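TssK (Serratia sp. FS14, PDB 5Y0E) probably serves as a trimeric baseplate component of the bacterial type VI secretion machinery. Local coordinates at residues His258-Arg261 and Leu262-Trp266; Asp292-Ala295 and Leu296-Lys300. All blocks are in the same frame, centred on the assembly; numbering follows the deposited sequence.

Interaction 1: residues His258-Arg261 and Leu262-Trp266; sequences HPER and LFADW
F263 N reaches P259 O at 2.9 Å, the shortest hydrogen bond between 258-261 and 262-266. One residue on, A264 N donates to E260 O at 3.1 Å, while the neighbouring bonds L262 N to H258 O and D265 N to R261 O are weak. The side chain of H258 caps this start of the helix: its ND1 accepts from E260 N at 2.9 Å, with the donor only 7° out of the imidazole plane. NE2, the other ring nitrogen, bonds to C41 O; two bonds from different atoms would restrict the ring's rotation. This N-cap opens helix 259-273, a member of the helical bundle in the middle of the TssK chain, where P259 and L262 rest on helix 197-222. With CG of L262 anti to the backbone N (chi1 -177°) and the branch turned by chi2, CD1 lies 3.3 Å above one face of the W266 ring, offset toward the rim. A264 CB sits against E260 O at 3.6 Å. The carboxylate of E260 leads off to another chain, OE2 forming a salt bridge with R261 NH2 of the second subunit and a hydrogen bond with H250 NE2 of that same subunit; reciprocally, NH2 of the extended R261 pairs with E260 OE2 of the third subunit. R261 NE stays 5.6 Å from D265 OD2, too far for a direct ion pair; a sulfate ion, probably from the crystallisation liquor, lies near D265, and its pairing with R261 NE is long and weak.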
# COMPACT_ATOMS: atom_id res chain seq x y z
N HIS A 258 9.70 -1.89 -1.99
CA HIS A 258 9.88 -2.13 -3.41
C HIS A 258 9.07 -1.12 -4.23
O HIS A 258 7.91 -0.83 -3.91
CB HIS A 258 9.45 -3.56 -3.75
CG HIS A 258 9.77 -3.99 -5.15
ND1 HIS A 258 9.29 -3.33 -6.26
CD2 HIS A 258 10.46 -5.05 -5.62
CE1 HIS A 258 9.69 -3.96 -7.35
NE2 HIS A 258 10.41 -5.00 -6.99
N PRO A 259 9.66 -0.59 -5.31
CA PRO A 259 8.98 0.42 -6.14
C PRO A 259 7.65 -0.00 -6.72
O PRO A 259 6.76 0.83 -6.87
CB PRO A 259 9.99 0.67 -7.27
CG PRO A 259 11.28 0.33 -6.67
CD PRO A 259 11.08 -0.72 -5.65
N GLU A 260 7.49 -1.27 -7.07
CA GLU A 260 6.24 -1.68 -7.66
C GLU A 260 5.11 -1.52 -6.68
O GLU A 260 3.99 -1.18 -7.07
CB GLU A 260 6.36 -3.11 -8.15
CG GLU A 260 5.08 -3.64 -8.72
CD GLU A 260 4.19 -4.32 -7.67
OE1 GLU A 260 4.71 -4.89 -6.68
OE2 GLU A 260 2.97 -4.28 -7.83
N ARG A 261 5.38 -1.72 -5.41
CA ARG A 261 4.33 -1.56 -4.44
C ARG A 261 3.94 -0.10 -4.32
O ARG A 261 2.76 0.24 -4.28
CB ARG A 261 4.80 -2.15 -3.12
CG ARG A 261 3.81 -2.12 -2.02
CD ARG A 261 4.45 -2.55 -0.74
NE ARG A 261 3.51 -2.48 0.36
CZ ARG A 261 3.86 -2.41 1.63
NH1 ARG A 261 5.12 -2.42 1.95
NH2 ARG A 261 2.93 -2.33 2.56
N LEU A 262 4.92 0.78 -4.32
CA LEU A 262 4.62 2.20 -4.24
C LEU A 262 3.87 2.69 -5.47
O LEU A 262 2.98 3.53 -5.37
CB LEU A 262 5.91 2.96 -4.07
CG LEU A 262 5.77 4.46 -3.91
CD1 LEU A 262 5.18 4.83 -2.58
CD2 LEU A 262 7.12 5.03 -4.07
N PHE A 263 4.23 2.16 -6.63
CA PHE A 263 3.61 2.60 -7.86
C PHE A 263 2.13 2.24 -7.87
O PHE A 263 1.28 3.07 -8.20
CB PHE A 263 4.34 1.97 -9.04
CG PHE A 263 3.88 2.45 -10.36
CD1 PHE A 263 2.77 1.89 -10.97
CD2 PHE A 263 4.58 3.44 -11.03
CE1 PHE A 263 2.34 2.33 -12.20
CE2 PHE A 263 4.16 3.88 -12.27
CZ PHE A 263 3.05 3.33 -12.85
N ALA A 264 1.82 0.99 -7.52
CA ALA A 264 0.44 0.55 -7.52
C ALA A 264 -0.43 1.42 -6.63
O ALA A 264 -1.59 1.68 -6.95
CB ALA A 264 0.38 -0.90 -7.08
N ASP A 265 0.09 1.87 -5.51
CA ASP A 265 -0.70 2.76 -4.68
C ASP A 265 -0.91 4.11 -5.37
O ASP A 265 -2.00 4.66 -5.35
CB ASP A 265 -0.04 2.94 -3.32
CG ASP A 265 -0.26 1.77 -2.38
OD1 ASP A 265 -1.02 0.84 -2.70
OD2 ASP A 265 0.33 1.78 -1.30
N TRP A 266 0.14 4.66 -5.97
CA TRP A 266 0.05 5.99 -6.53
C TRP A 266 -0.79 6.02 -7.80
O TRP A 266 -1.50 6.99 -8.05
CB TRP A 266 1.47 6.52 -6.76
CG TRP A 266 2.15 6.88 -5.50
CD1 TRP A 266 1.71 6.65 -4.26
CD2 TRP A 266 3.39 7.57 -5.35
NE1 TRP A 266 2.58 7.14 -3.34
CE2 TRP A 266 3.62 7.71 -3.99
CE3 TRP A 266 4.31 8.09 -6.24
CZ2 TRP A 266 4.74 8.35 -3.49
CZ3 TRP A 266 5.43 8.71 -5.73
CH2 TRP A 266 5.63 8.84 -4.38

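Interaction 2: residues Asp292-Ala295 and Leu296-Lys300; sequences DNLA and LCFGK
N293 turns its CG anti to the backbone N (chi1 -165°), which swings the amide forward along the chain, so that OD1 meets L296 N at 3.2 Å. This is an N-cap: N293 stands immediately before helix 294-309, and its side-chain oxygen accepts from the amide three residues on, in the first turn. The donor comes from above the amide plane, 46° out of it, rather than along a lone-pair direction. The same oxygen touches L296 CB at 3.1 Å, and on the other branch ND2 approaches L296 CD2, the two side chains crossing at a slant. The backbone bond from C297 N to N293 O is weak, whereas the next one is short, with F298 N lying 2.8 Å from L294 O.

That carbonyl has a second neighbour in the phenyl ring of F298: L294 O lies near the ring plane at its edge, 3.5 Å from CD2. L294 carries its CG beside its own backbone N (chi1 -70°), and its branch CD2 runs alongside F298, the two side chains pointing the same way and meeting at CE2 over 3.9 Å. The loop residues I187 and Y289, and P259 of helix 259-273, also touch L294, placing this end of the helix against the loops and the preceding helix of the bundle, and L262 packs on F298. The CD2 branch of L294 borders the sulfur of C297 as well, a looser apolar approach. C297 SG is folded back over the helix start, where it lies 3.7 Å from N293 O and 3.8 Å from L294 O.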
# COMPACT_ATOMS: atom_id res chain seq x y z
N ASP A 292 12.24 -1.44 -15.38
CA ASP A 292 13.49 -0.99 -15.97
C ASP A 292 13.39 0.39 -16.60
O ASP A 292 14.27 0.76 -17.37
CB ASP A 292 13.99 -2.02 -16.99
CG ASP A 292 14.36 -3.34 -16.34
OD1 ASP A 292 15.39 -3.39 -15.63
OD2 ASP A 292 13.64 -4.34 -16.53
N ASN A 293 12.36 1.16 -16.27
CA ASN A 293 12.32 2.57 -16.65
C ASN A 293 11.48 3.35 -15.65
O ASN A 293 10.42 3.88 -16.00
CB ASN A 293 11.78 2.73 -18.06
CG ASN A 293 12.05 4.11 -18.64
OD1 ASN A 293 12.32 5.08 -17.92
ND2 ASN A 293 11.98 4.20 -19.94
N LEU A 294 11.97 3.45 -14.43
CA LEU A 294 11.15 4.00 -13.36
C LEU A 294 10.96 5.49 -13.50
O LEU A 294 9.90 6.00 -13.15
CB LEU A 294 11.75 3.65 -12.00
CG LEU A 294 11.65 2.15 -11.64
CD1 LEU A 294 12.42 1.83 -10.39
CD2 LEU A 294 10.22 1.70 -11.49
N ALA A 295 11.97 6.20 -14.01
CA ALA A 295 11.83 7.64 -14.24
C ALA A 295 10.68 7.95 -15.18
O ALA A 295 9.90 8.87 -14.94
CB ALA A 295 13.13 8.21 -14.78
N LEU A 296 10.55 7.19 -16.25
CA LEU A 296 9.45 7.41 -17.17
C LEU A 296 8.10 7.19 -16.50
O LEU A 296 7.27 8.10 -16.46
CB LEU A 296 9.57 6.49 -18.38
CG LEU A 296 8.38 6.67 -19.30
CD1 LEU A 296 8.50 7.96 -20.06
CD2 LEU A 296 8.22 5.51 -20.24
N CYS A 297 7.88 5.99 -15.96
CA CYS A 297 6.55 5.65 -15.48
C CYS A 297 6.21 6.40 -14.20
O CYS A 297 5.08 6.85 -14.03
CB CYS A 297 6.39 4.13 -15.29
SG CYS A 297 7.37 3.27 -14.05
N PHE A 298 7.18 6.58 -13.31
CA PHE A 298 6.89 7.44 -12.17
C PHE A 298 6.74 8.89 -12.61
O PHE A 298 5.94 9.63 -12.02
CB PHE A 298 7.99 7.34 -11.11
CG PHE A 298 7.72 6.29 -10.07
CD1 PHE A 298 7.00 6.59 -8.94
CD2 PHE A 298 8.17 5.01 -10.25
CE1 PHE A 298 6.73 5.62 -8.00
CE2 PHE A 298 7.91 4.03 -9.33
CZ PHE A 298 7.19 4.33 -8.19
N GLY A 299 7.48 9.29 -13.63
CA GLY A 299 7.36 10.65 -14.10
C GLY A 299 5.95 10.98 -14.52
O GLY A 299 5.43 12.02 -14.17
N LYS A 300 5.31 10.07 -15.23
CA LYS A 300 3.95 10.33 -15.64
C LYS A 300 3.02 10.37 -14.45
O LYS A 300 2.11 11.19 -14.40
CB LYS A 300 3.50 9.26 -16.63
CG LYS A 300 4.53 8.97 -17.64
CD LYS A 300 3.97 8.80 -19.02
CE LYS A 300 3.31 7.46 -19.20
NZ LYS A 300 3.47 7.00 -20.60

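Interactions 1 and 2 are the N-terminal turns of two successive helices, 259-273 and 294-309, with centres about 12 Å apart. They touch through aromatic side chains. The rings of F263 and F298 meet edge-to-face, F263 CD2 lying 3.8 Å from F298 CE2, and F263 CE2 also reaches C297 O at 3.6 Å. F298 is bordered further by W266, whose CE3 is 3.9 Å from F298 CE1, and by P259 O, 3.8 Å from F298 CZ. Only interaction 1 reaches other subunits of the assembly; no other chain of the trimer touches 292-300.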